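Local coordinates for protein CTP:phosphocholine Cytidylyltransferase (Streptococcus pneumoniae, PDB 1JYK) that catalyses the transfer of a cytidylyl group from CTP to phosphocholine, yielding CDP-choline and pyrophosphate, at residues A[29-34]-A[105-110]; A[113-118]-A[195-200]; A[166-171]-A[217-222]; A[180-185]-A[232-237]. All coordinates share one frame; numbering follows the deposited sequence.

Contact 1: residues A[29-34]-A[105-110]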
# COMPACT_ATOMS: atom_id res chain seq x y z
N ILE A 29 1.99 -6.92 -3.43
CA ILE A 29 1.48 -7.23 -2.10
C ILE A 29 0.40 -6.18 -1.83
O ILE A 29 0.66 -4.98 -1.92
CB ILE A 29 2.59 -7.10 -1.02
CG1 ILE A 29 3.63 -8.20 -1.21
CG2 ILE A 29 1.98 -7.17 0.37
CD1 ILE A 29 5.01 -7.84 -0.67
N ILE A 30 -0.81 -6.63 -1.52
CA ILE A 30 -1.91 -5.72 -1.24
C ILE A 30 -2.27 -5.82 0.24
O ILE A 30 -2.57 -6.91 0.75
CB ILE A 30 -3.15 -6.03 -2.11
CG1 ILE A 30 -2.76 -6.02 -3.59
CG2 ILE A 30 -4.26 -5.01 -1.85
CD1 ILE A 30 -3.91 -6.30 -4.55
N LEU A 31 -2.21 -4.69 0.93
CA LEU A 31 -2.51 -4.65 2.36
C LEU A 31 -4.01 -4.45 2.57
O LEU A 31 -4.53 -3.35 2.40
CB LEU A 31 -1.72 -3.52 3.02
CG LEU A 31 -0.21 -3.53 2.78
CD1 LEU A 31 0.42 -2.29 3.41
CD2 LEU A 31 0.40 -4.79 3.36
N ALA A 32 -4.70 -5.53 2.94
CA ALA A 32 -6.14 -5.48 3.15
C ALA A 32 -6.62 -6.17 4.43
O ALA A 32 -7.75 -6.67 4.48
CB ALA A 32 -6.84 -6.11 1.93
N ALA A 33 -5.79 -6.19 5.48
CA ALA A 33 -6.17 -6.86 6.72
C ALA A 33 -6.84 -6.00 7.80
O ALA A 33 -7.58 -6.52 8.63
CB ALA A 33 -4.95 -7.54 7.32
N GLY A 34 -6.59 -4.69 7.77
CA GLY A 34 -7.13 -3.79 8.77
C GLY A 34 -8.64 -3.64 8.94
O GLY A 34 -9.43 -4.01 8.08
N TYR A 105 -1.65 -5.51 16.23
CA TYR A 105 -0.46 -4.79 15.76
C TYR A 105 -0.77 -3.86 14.58
O TYR A 105 -1.77 -4.01 13.89
CB TYR A 105 0.62 -5.76 15.30
CG TYR A 105 1.02 -6.85 16.27
CD1 TYR A 105 0.74 -6.77 17.63
CD2 TYR A 105 1.73 -7.96 15.81
CE1 TYR A 105 1.16 -7.77 18.51
CE2 TYR A 105 2.16 -8.95 16.68
CZ TYR A 105 1.88 -8.86 18.02
OH TYR A 105 2.33 -9.86 18.86
N ASN A 106 0.13 -2.90 14.36
CA ASN A 106 -0.00 -1.97 13.25
C ASN A 106 0.41 -2.76 12.00
O ASN A 106 0.89 -3.90 12.13
CB ASN A 106 0.91 -0.77 13.46
CG ASN A 106 0.34 0.51 12.89
OD1 ASN A 106 -0.42 0.48 11.91
ND2 ASN A 106 0.70 1.64 13.48
N ASN A 107 0.27 -2.18 10.81
CA ASN A 107 0.58 -2.92 9.59
C ASN A 107 2.03 -3.32 9.31
O ASN A 107 2.31 -3.89 8.25
CB ASN A 107 -0.06 -2.23 8.37
CG ASN A 107 0.66 -0.97 7.93
OD1 ASN A 107 1.73 -0.63 8.43
ND2 ASN A 107 0.07 -0.28 6.97
N PHE A 108 2.94 -3.03 10.23
CA PHE A 108 4.33 -3.45 10.07
C PHE A 108 4.29 -4.98 10.00
O PHE A 108 5.00 -5.62 9.22
CB PHE A 108 5.16 -3.03 11.31
CG PHE A 108 6.37 -3.91 11.58
CD1 PHE A 108 6.25 -5.11 12.29
CD2 PHE A 108 7.63 -3.54 11.13
CE1 PHE A 108 7.38 -5.91 12.54
CE2 PHE A 108 8.76 -4.34 11.37
CZ PHE A 108 8.63 -5.53 12.08
N TYR A 109 3.43 -5.55 10.84
CA TYR A 109 3.29 -7.00 10.92
C TYR A 109 2.69 -7.62 9.66
O TYR A 109 2.99 -8.77 9.32
CB TYR A 109 2.46 -7.36 12.15
CG TYR A 109 2.50 -8.83 12.48
CD1 TYR A 109 3.69 -9.46 12.84
CD2 TYR A 109 1.35 -9.61 12.38
CE1 TYR A 109 3.74 -10.83 13.08
CE2 TYR A 109 1.38 -10.98 12.61
CZ TYR A 109 2.57 -11.59 12.96
OH TYR A 109 2.59 -12.95 13.19
N SER A 110 1.85 -6.87 8.96
CA SER A 110 1.26 -7.38 7.73
C SER A 110 2.40 -7.62 6.74
O SER A 110 2.44 -8.65 6.06
CB SER A 110 0.28 -6.36 7.16
OG SER A 110 -0.96 -6.44 7.84

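Contact 2: residues A[113-118]-A[195-200]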
# COMPACT_ATOMS: atom_id res chain seq x y z
N LEU A 113 4.82 -10.68 7.73
CA LEU A 113 4.35 -11.99 7.30
C LEU A 113 4.78 -12.39 5.89
O LEU A 113 4.85 -13.57 5.58
CB LEU A 113 2.82 -12.05 7.42
CG LEU A 113 2.30 -11.96 8.86
CD1 LEU A 113 0.81 -11.65 8.86
CD2 LEU A 113 2.58 -13.26 9.58
N VAL A 114 5.09 -11.41 5.04
CA VAL A 114 5.53 -11.71 3.68
C VAL A 114 6.84 -11.01 3.36
O VAL A 114 7.15 -10.75 2.20
CB VAL A 114 4.46 -11.28 2.63
CG1 VAL A 114 3.23 -12.16 2.76
CG2 VAL A 114 4.08 -9.81 2.84
N LYS A 115 7.64 -10.74 4.39
CA LYS A 115 8.89 -10.03 4.21
C LYS A 115 9.81 -10.61 3.15
O LYS A 115 10.47 -9.86 2.42
CB LYS A 115 9.65 -9.93 5.54
CG LYS A 115 10.16 -11.24 6.11
CD LYS A 115 10.54 -11.07 7.57
CE LYS A 115 11.08 -12.35 8.17
NZ LYS A 115 12.53 -12.51 7.89
N GLU A 116 9.85 -11.93 3.03
CA GLU A 116 10.73 -12.53 2.04
C GLU A 116 10.21 -12.37 0.61
O GLU A 116 10.89 -12.74 -0.35
CB GLU A 116 10.96 -14.01 2.37
CG GLU A 116 11.45 -14.26 3.82
CD GLU A 116 12.73 -13.49 4.19
OE1 GLU A 116 13.55 -13.20 3.30
OE2 GLU A 116 12.92 -13.17 5.39
N GLU A 117 9.02 -11.80 0.47
CA GLU A 117 8.42 -11.58 -0.85
C GLU A 117 8.58 -10.12 -1.28
O GLU A 117 8.17 -9.75 -2.38
CB GLU A 117 6.94 -11.92 -0.80
CG GLU A 117 6.64 -13.31 -0.30
CD GLU A 117 6.63 -14.34 -1.41
OE1 GLU A 117 6.89 -13.97 -2.58
OE2 GLU A 117 6.36 -15.53 -1.13
N LEU A 118 9.16 -9.30 -0.42
CA LEU A 118 9.31 -7.88 -0.72
C LEU A 118 10.11 -7.54 -1.97
O LEU A 118 9.76 -6.61 -2.70
CB LEU A 118 9.91 -7.16 0.49
CG LEU A 118 9.86 -5.63 0.44
CD1 LEU A 118 8.44 -5.13 0.20
CD2 LEU A 118 10.40 -5.08 1.75
N SER A 195 16.14 -6.79 6.83
CA SER A 195 17.03 -6.82 7.98
C SER A 195 16.52 -5.85 9.04
O SER A 195 16.58 -6.14 10.25
CB SER A 195 18.46 -6.46 7.55
OG SER A 195 18.61 -5.05 7.43
N PHE A 196 15.99 -4.71 8.61
CA PHE A 196 15.45 -3.72 9.54
C PHE A 196 14.18 -4.29 10.17
O PHE A 196 13.90 -4.06 11.35
CB PHE A 196 15.09 -2.42 8.81
CG PHE A 196 16.25 -1.75 8.14
CD1 PHE A 196 16.06 -0.99 6.99
CD2 PHE A 196 17.55 -1.90 8.64
CE1 PHE A 196 17.14 -0.37 6.35
CE2 PHE A 196 18.63 -1.29 8.01
CZ PHE A 196 18.42 -0.53 6.86
N ILE A 197 13.42 -5.04 9.38
CA ILE A 197 12.18 -5.65 9.85
C ILE A 197 12.51 -6.70 10.91
O ILE A 197 11.90 -6.73 11.98
CB ILE A 197 11.41 -6.32 8.69
CG1 ILE A 197 10.71 -5.24 7.85
CG2 ILE A 197 10.42 -7.34 9.24
CD1 ILE A 197 10.12 -5.75 6.55
N ASP A 198 13.48 -7.56 10.60
CA ASP A 198 13.89 -8.62 11.53
C ASP A 198 14.28 -7.99 12.85
O ASP A 198 13.80 -8.40 13.91
CB ASP A 198 15.09 -9.39 10.98
CG ASP A 198 14.72 -10.28 9.81
OD1 ASP A 198 15.64 -10.66 9.05
OD2 ASP A 198 13.53 -10.61 9.64
N LYS A 199 15.15 -6.99 12.78
CA LYS A 199 15.62 -6.30 13.98
C LYS A 199 14.50 -5.68 14.80
O LYS A 199 14.49 -5.80 16.02
CB LYS A 199 16.64 -5.21 13.60
CG LYS A 199 17.15 -4.38 14.78
CD LYS A 199 17.99 -3.19 14.31
CE LYS A 199 19.39 -3.62 13.87
NZ LYS A 199 20.39 -2.51 13.98
N ALA A 200 13.56 -5.01 14.14
CA ALA A 200 12.46 -4.38 14.86
C ALA A 200 11.55 -5.41 15.53
O ALA A 200 11.14 -5.23 16.68
CB ALA A 200 11.64 -3.51 13.90

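Contact 3: residues A[166-171]-A[217-222]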
# COMPACT_ATOMS: atom_id res chain seq x y z
N VAL A 166 14.73 10.15 -2.67
CA VAL A 166 14.20 10.47 -1.34
C VAL A 166 15.33 10.69 -0.34
O VAL A 166 16.13 9.79 -0.07
CB VAL A 166 13.28 9.35 -0.82
CG1 VAL A 166 12.74 9.71 0.55
CG2 VAL A 166 12.12 9.14 -1.81
N GLN A 167 15.38 11.90 0.21
CA GLN A 167 16.40 12.28 1.18
C GLN A 167 15.90 12.06 2.59
O GLN A 167 16.67 11.80 3.50
CB GLN A 167 16.77 13.76 1.00
CG GLN A 167 17.51 14.05 -0.29
CD GLN A 167 18.71 13.15 -0.49
OE1 GLN A 167 19.35 12.73 0.48
NE2 GLN A 167 19.03 12.84 -1.74
N ASP A 168 14.58 12.16 2.75
CA ASP A 168 13.96 11.98 4.05
C ASP A 168 12.46 11.82 3.87
O ASP A 168 11.91 12.11 2.80
CB ASP A 168 14.24 13.21 4.92
CG ASP A 168 14.19 12.90 6.40
OD1 ASP A 168 13.87 11.75 6.78
OD2 ASP A 168 14.48 13.82 7.20
N ILE A 169 11.80 11.34 4.92
CA ILE A 169 10.35 11.19 4.92
C ILE A 169 9.95 11.86 6.22
O ILE A 169 10.43 11.49 7.29
CB ILE A 169 9.91 9.72 4.91
CG1 ILE A 169 10.17 9.11 3.52
CG2 ILE A 169 8.43 9.62 5.25
CD1 ILE A 169 10.24 7.60 3.50
N ILE A 170 9.08 12.85 6.14
CA ILE A 170 8.70 13.59 7.32
C ILE A 170 7.20 13.63 7.55
O ILE A 170 6.41 13.26 6.67
CB ILE A 170 9.22 15.04 7.23
CG1 ILE A 170 8.59 15.73 6.02
CG2 ILE A 170 10.72 15.03 7.07
CD1 ILE A 170 8.84 17.21 5.98
N VAL A 171 6.80 14.09 8.73
CA VAL A 171 5.39 14.19 9.08
C VAL A 171 4.97 15.64 9.31
O VAL A 171 3.78 15.94 9.33
CB VAL A 171 5.08 13.38 10.36
CG1 VAL A 171 5.83 12.06 10.34
CG2 VAL A 171 5.45 14.19 11.59
N ASP A 217 12.51 5.43 9.01
CA ASP A 217 13.49 5.37 10.08
C ASP A 217 14.89 4.89 9.68
O ASP A 217 15.79 4.84 10.51
CB ASP A 217 12.95 4.50 11.22
CG ASP A 217 11.67 5.07 11.85
OD1 ASP A 217 10.91 4.31 12.48
OD2 ASP A 217 11.43 6.29 11.72
N ASN A 218 15.07 4.54 8.41
CA ASN A 218 16.37 4.06 7.92
C ASN A 218 16.65 4.65 6.54
O ASN A 218 17.49 4.14 5.80
CB ASN A 218 16.37 2.53 7.82
CG ASN A 218 16.02 1.85 9.14
OD1 ASN A 218 16.89 1.68 9.99
ND2 ASN A 218 14.76 1.47 9.31
N ILE A 219 15.95 5.73 6.20
CA ILE A 219 16.08 6.36 4.89
C ILE A 219 17.51 6.60 4.42
O ILE A 219 17.82 6.45 3.24
CB ILE A 219 15.26 7.68 4.86
CG1 ILE A 219 15.14 8.18 3.42
CG2 ILE A 219 15.91 8.71 5.76
CD1 ILE A 219 14.62 7.14 2.44
N LYS A 220 18.39 6.98 5.34
CA LYS A 220 19.79 7.25 5.02
C LYS A 220 20.53 6.04 4.47
O LYS A 220 21.61 6.17 3.89
CB LYS A 220 20.51 7.79 6.26
CG LYS A 220 19.60 8.07 7.47
CD LYS A 220 18.85 6.81 7.92
CE LYS A 220 17.79 7.10 8.98
NZ LYS A 220 17.01 8.35 8.76
N GLU A 221 19.96 4.85 4.65
CA GLU A 221 20.59 3.62 4.17
C GLU A 221 19.94 3.07 2.91
O GLU A 221 20.42 2.10 2.33
CB GLU A 221 20.51 2.52 5.23
CG GLU A 221 20.80 2.99 6.63
CD GLU A 221 22.26 3.31 6.80
OE1 GLU A 221 23.09 2.61 6.19
OE2 GLU A 221 22.57 4.27 7.54
N LEU A 222 18.84 3.69 2.48
CA LEU A 222 18.12 3.21 1.32
C LEU A 222 18.09 4.16 0.15
O LEU A 222 18.14 5.38 0.32
CB LEU A 222 16.69 2.84 1.73
CG LEU A 222 16.54 1.95 2.96
CD1 LEU A 222 15.11 2.00 3.48
CD2 LEU A 222 16.95 0.53 2.60
O HOH W 1 16.88 7.41 -1.06
O HOH W 2 18.52 8.68 1.50

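Contact 4: residues A[180-185]-A[232-237]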
# COMPACT_ATOMS: atom_id res chain seq x y z
N SER A 180 1.54 7.76 -0.90
CA SER A 180 0.17 7.58 -1.37
C SER A 180 -0.47 6.20 -1.41
O SER A 180 -1.62 6.07 -1.82
CB SER A 180 0.05 8.22 -2.75
OG SER A 180 0.71 9.48 -2.77
N GLY A 181 0.26 5.16 -1.01
CA GLY A 181 -0.34 3.84 -1.03
C GLY A 181 0.09 2.94 -2.17
O GLY A 181 -0.45 1.85 -2.34
N VAL A 182 1.04 3.40 -2.98
CA VAL A 182 1.57 2.60 -4.08
C VAL A 182 3.07 2.84 -4.11
O VAL A 182 3.53 3.99 -4.22
CB VAL A 182 0.96 2.98 -5.47
CG1 VAL A 182 1.55 2.07 -6.55
CG2 VAL A 182 -0.56 2.85 -5.44
N SER A 183 3.84 1.77 -3.98
CA SER A 183 5.29 1.85 -3.99
C SER A 183 5.86 0.55 -4.54
O SER A 183 5.19 -0.48 -4.52
CB SER A 183 5.83 2.12 -2.57
OG SER A 183 5.49 1.08 -1.66
N PHE A 184 7.09 0.60 -5.03
CA PHE A 184 7.77 -0.58 -5.57
C PHE A 184 9.15 -0.68 -4.93
O PHE A 184 9.80 0.34 -4.70
CB PHE A 184 7.91 -0.47 -7.09
CG PHE A 184 8.73 -1.58 -7.69
CD1 PHE A 184 8.15 -2.81 -7.99
CD2 PHE A 184 10.09 -1.39 -7.95
CE1 PHE A 184 8.91 -3.85 -8.53
CE2 PHE A 184 10.86 -2.42 -8.49
CZ PHE A 184 10.27 -3.65 -8.78
N TRP A 185 9.59 -1.90 -4.66
CA TRP A 185 10.88 -2.10 -4.02
C TRP A 185 11.77 -3.07 -4.77
O TRP A 185 11.34 -4.19 -5.06
CB TRP A 185 10.65 -2.56 -2.58
CG TRP A 185 9.77 -1.60 -1.90
CD1 TRP A 185 8.41 -1.65 -1.81
CD2 TRP A 185 10.16 -0.33 -1.36
NE1 TRP A 185 7.92 -0.48 -1.28
CE2 TRP A 185 8.98 0.35 -0.99
CE3 TRP A 185 11.40 0.31 -1.17
CZ2 TRP A 185 8.99 1.63 -0.44
CZ3 TRP A 185 11.42 1.58 -0.62
CH2 TRP A 185 10.22 2.23 -0.26
N ASN A 232 -5.10 13.47 -9.72
CA ASN A 232 -6.23 12.55 -9.69
C ASN A 232 -5.90 11.09 -10.04
O ASN A 232 -6.79 10.32 -10.39
CB ASN A 232 -7.33 13.06 -10.63
CG ASN A 232 -6.79 13.54 -11.96
OD1 ASN A 232 -5.83 12.98 -12.50
ND2 ASN A 232 -7.40 14.59 -12.50
N SER A 233 -4.63 10.71 -9.94
CA SER A 233 -4.22 9.36 -10.28
C SER A 233 -4.67 8.34 -9.23
O SER A 233 -5.10 7.24 -9.57
CB SER A 233 -2.70 9.30 -10.42
OG SER A 233 -2.30 9.77 -11.70
N ILE A 234 -4.53 8.72 -7.97
CA ILE A 234 -4.93 7.88 -6.85
C ILE A 234 -5.98 8.68 -6.08
O ILE A 234 -5.79 9.86 -5.80
CB ILE A 234 -3.74 7.59 -5.90
CG1 ILE A 234 -2.75 6.64 -6.57
CG2 ILE A 234 -4.25 6.97 -4.60
CD1 ILE A 234 -1.40 6.57 -5.88
N TYR A 235 -7.09 8.04 -5.75
CA TYR A 235 -8.13 8.71 -5.00
C TYR A 235 -8.24 8.01 -3.67
O TYR A 235 -8.63 6.84 -3.60
CB TYR A 235 -9.46 8.63 -5.75
CG TYR A 235 -10.57 9.40 -5.09
CD1 TYR A 235 -11.12 10.53 -5.70
CD2 TYR A 235 -11.11 8.98 -3.87
CE1 TYR A 235 -12.19 11.21 -5.11
CE2 TYR A 235 -12.17 9.66 -3.28
CZ TYR A 235 -12.71 10.77 -3.91
OH TYR A 235 -13.77 11.44 -3.35
N GLU A 236 -7.89 8.72 -2.60
CA GLU A 236 -7.93 8.17 -1.25
C GLU A 236 -9.32 8.12 -0.67
O GLU A 236 -10.08 9.08 -0.76
CB GLU A 236 -7.06 9.01 -0.31
CG GLU A 236 -5.66 9.27 -0.83
CD GLU A 236 -5.61 10.35 -1.89
OE1 GLU A 236 -6.67 10.91 -2.25
OE2 GLU A 236 -4.49 10.63 -2.38
N ILE A 237 -9.67 6.98 -0.08
CA ILE A 237 -10.96 6.83 0.56
C ILE A 237 -10.66 6.75 2.05
O ILE A 237 -10.38 5.68 2.59
CB ILE A 237 -11.68 5.55 0.09
CG1 ILE A 237 -11.74 5.54 -1.44
CG2 ILE A 237 -13.10 5.50 0.67
CD1 ILE A 237 -12.64 4.48 -2.03

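Contact 1: residues A[29-34]-A[105-110]
L31, A33, N107 and S110 form a loose van der Waals contact between the C-terminal part of the parallel strand 27-32 and the N-terminal end of helix 108-112 with the residue before it. No hydrogen bond crosses it. L31 does most of the touching and splits its two methyls between two partners. L31 CD2 rests against S110 CB at 4.1 Å, while L31 CD1 lies 4.1 Å from N107 ND2, the leucine and asparagine side chains crossing at about a right angle. This fork is set by an extended chi2 of 176°, on a CG that sits beside the backbone N. Further along, A33 CB comes within 4.2 Å of S110 OG; S110 thus touches L31 through CB and comes near A33 through OG. The polar ends are held elsewhere: S110 OG is hydrogen-bonded to N99 ND2, and N107 OD1 to the backbone N of W211. I77 of strand 74-78 touches both L31 and S110, and V123 of strand 121-125 packs on L31, so the strand side of the contact is an inner strand of the main sheet. The strand leads into the Ala-Ala-Gly sequence A32-G34, which matches the glycine-rich signature of the nucleotidyl transferase family, where such a loop usually receives the nucleotide on a Rossmann-like sheet.

Contact 2: residues A[113-118]-A[195-200]
K115, E116 and D198 make up a salt-bridge network that joins the loop between helix 108-112 and strand 121-125 to helix 187-201. K115 NZ sits between two carboxylates. Across the contact K115 NZ donates to D198 OD2 at 2.8 Å in a salt bridge that uses the syn lone pair of that oxygen, the one on the side of OD1. Within its own segment K115 NZ forms a second salt bridge, to E116 OE2 at 2.6 Å, nearly in line with the C-O bond. The lysine chain is extended through chi2 and chi3 and then bends at chi4 (85°), which turns the ammonium group into this position; the chain and the D198 side chain lie roughly perpendicular. Beneath the charges the contact becomes apolar, with K115 CD 4.1 Å from I197 CG2. I197 in turn packs on F108 and Y112 of helix 108-112, and L118 adds a second apolar link by lying on A190 and I193 of helix 187-201. E116 OE2 and D198 OD2 stand 5.0 Å apart, two like charges with the ammonium bonded to both. The lysine therefore probably offsets their mutual repulsion, and the paired acids would be expected to favour its protonated form.

Contact 3: residues A[166-171]-A[217-222]
I219 projects from the short 3-10 turn 219-221 against the start of strand 166-170, crossing both V166 and D168 at about a right angle. Its two branches meet different residues. With chi1 at -168°, CG1 lies opposite the backbone N, and I219 CD1 is carried over to V166 CG1, 3.7 Å away; this is the apolar heart of the contact. The other branch, CG2, takes the place between the backbone N and the carbonyl carbon. There it meets polar atoms of the strand: I219 CG2 lies 3.8 Å from D168 OD1 and 3.9 Å from Q167 O. D168 starts out away from I219, but its carboxylate returns: D168 OD1 accepts a hydrogen bond from the backbone N of I169 at 2.8 Å, the donor lying 40° out of the carboxylate plane. This bent bond limits the rotation of the carboxylate beside the isoleucine methyl. Direct hydrogen bonds between the segments are absent, and water supplies the polar link instead. One water lies 2.7 Å from V166 O and also binds the carbonyl oxygen of L222, while a second joins V166 O to I219 O. L158, on the partner strand 157-160, packs against the side chains of V166 and I169. Backbone bonds tie V166 to V224, just where the loop holding I219 leads into strand 224-228. Q167 and D168 both face V159 on the neighbouring strand, the signature of a classic beta bulge in the two-stranded antiparallel hairpin 157-160/166-170, and I219 packs directly against this bulge.

Contact 4: residues A[180-185]-A[232-237]
I234 packs on S180 and V182 in a buried van der Waals contact with no hydrogen bond across it. Its CB points toward the opposite segment and branches there. I234 CG2, the shorter arm, ends 3.9 Å from the carbonyl oxygen of S180. The longer arm leaves through CG1, which sits beside the backbone N (chi1 -71°), and a chi2 of 165° stretches it out so that CD1, at its end, meets both residues. At this tip I234 CD1 has two neighbours at equal distance: S180 CB and V182 CG2, each 3.8 Å away. The methyl thus touches both a serine and a valine, two residues apart, with G181 between them in the chain. V182 and I234 meet at a slant rather than lengthwise. The hydroxyl of S180 takes no part in this packing, since its OG is hydrogen-bonded to I178 O and V147 N; these bonds satisfy the oxygen and leave CB to face the isoleucine. G181 has a positive phi (104°), a conformation readily taken by glycine, and its backbone is hydrogen-bonded to D125. Strand 182-185 lies in the main sheet between strands 121-125 and 142-149, whereas strand 234-236 pairs with strand 128-130 in a separate two-stranded sheet. M134, L229, N128 and L130 surround I234, and helix 240-250 packs on Y235, so the isoleucine bridges the central sheet and the small two-stranded one.

Contact 4 is fully buried, and contact 1, also nearer the centre of the molecule, is partly so; both reach the main sheet, through strands 182-185 and 27-32, and neither has a cross-segment hydrogen bond. Contact 4 is mainly methyl packing, while in contact 1 leucine and alanine methyls meet an asparagine and a serine. Contacts 2 and 3 lie further out, and polar links enter there: a salt-bridge network in contact 2, bridging waters in contact 3, which is apolar at its centre. Helix 187-201 joins them, F196 packing on N218, E221 and L222. It also follows directly on strand 182-185 of contact 4, whose W185 touches L118. Contacts 1 and 2 meet through F108 and I29.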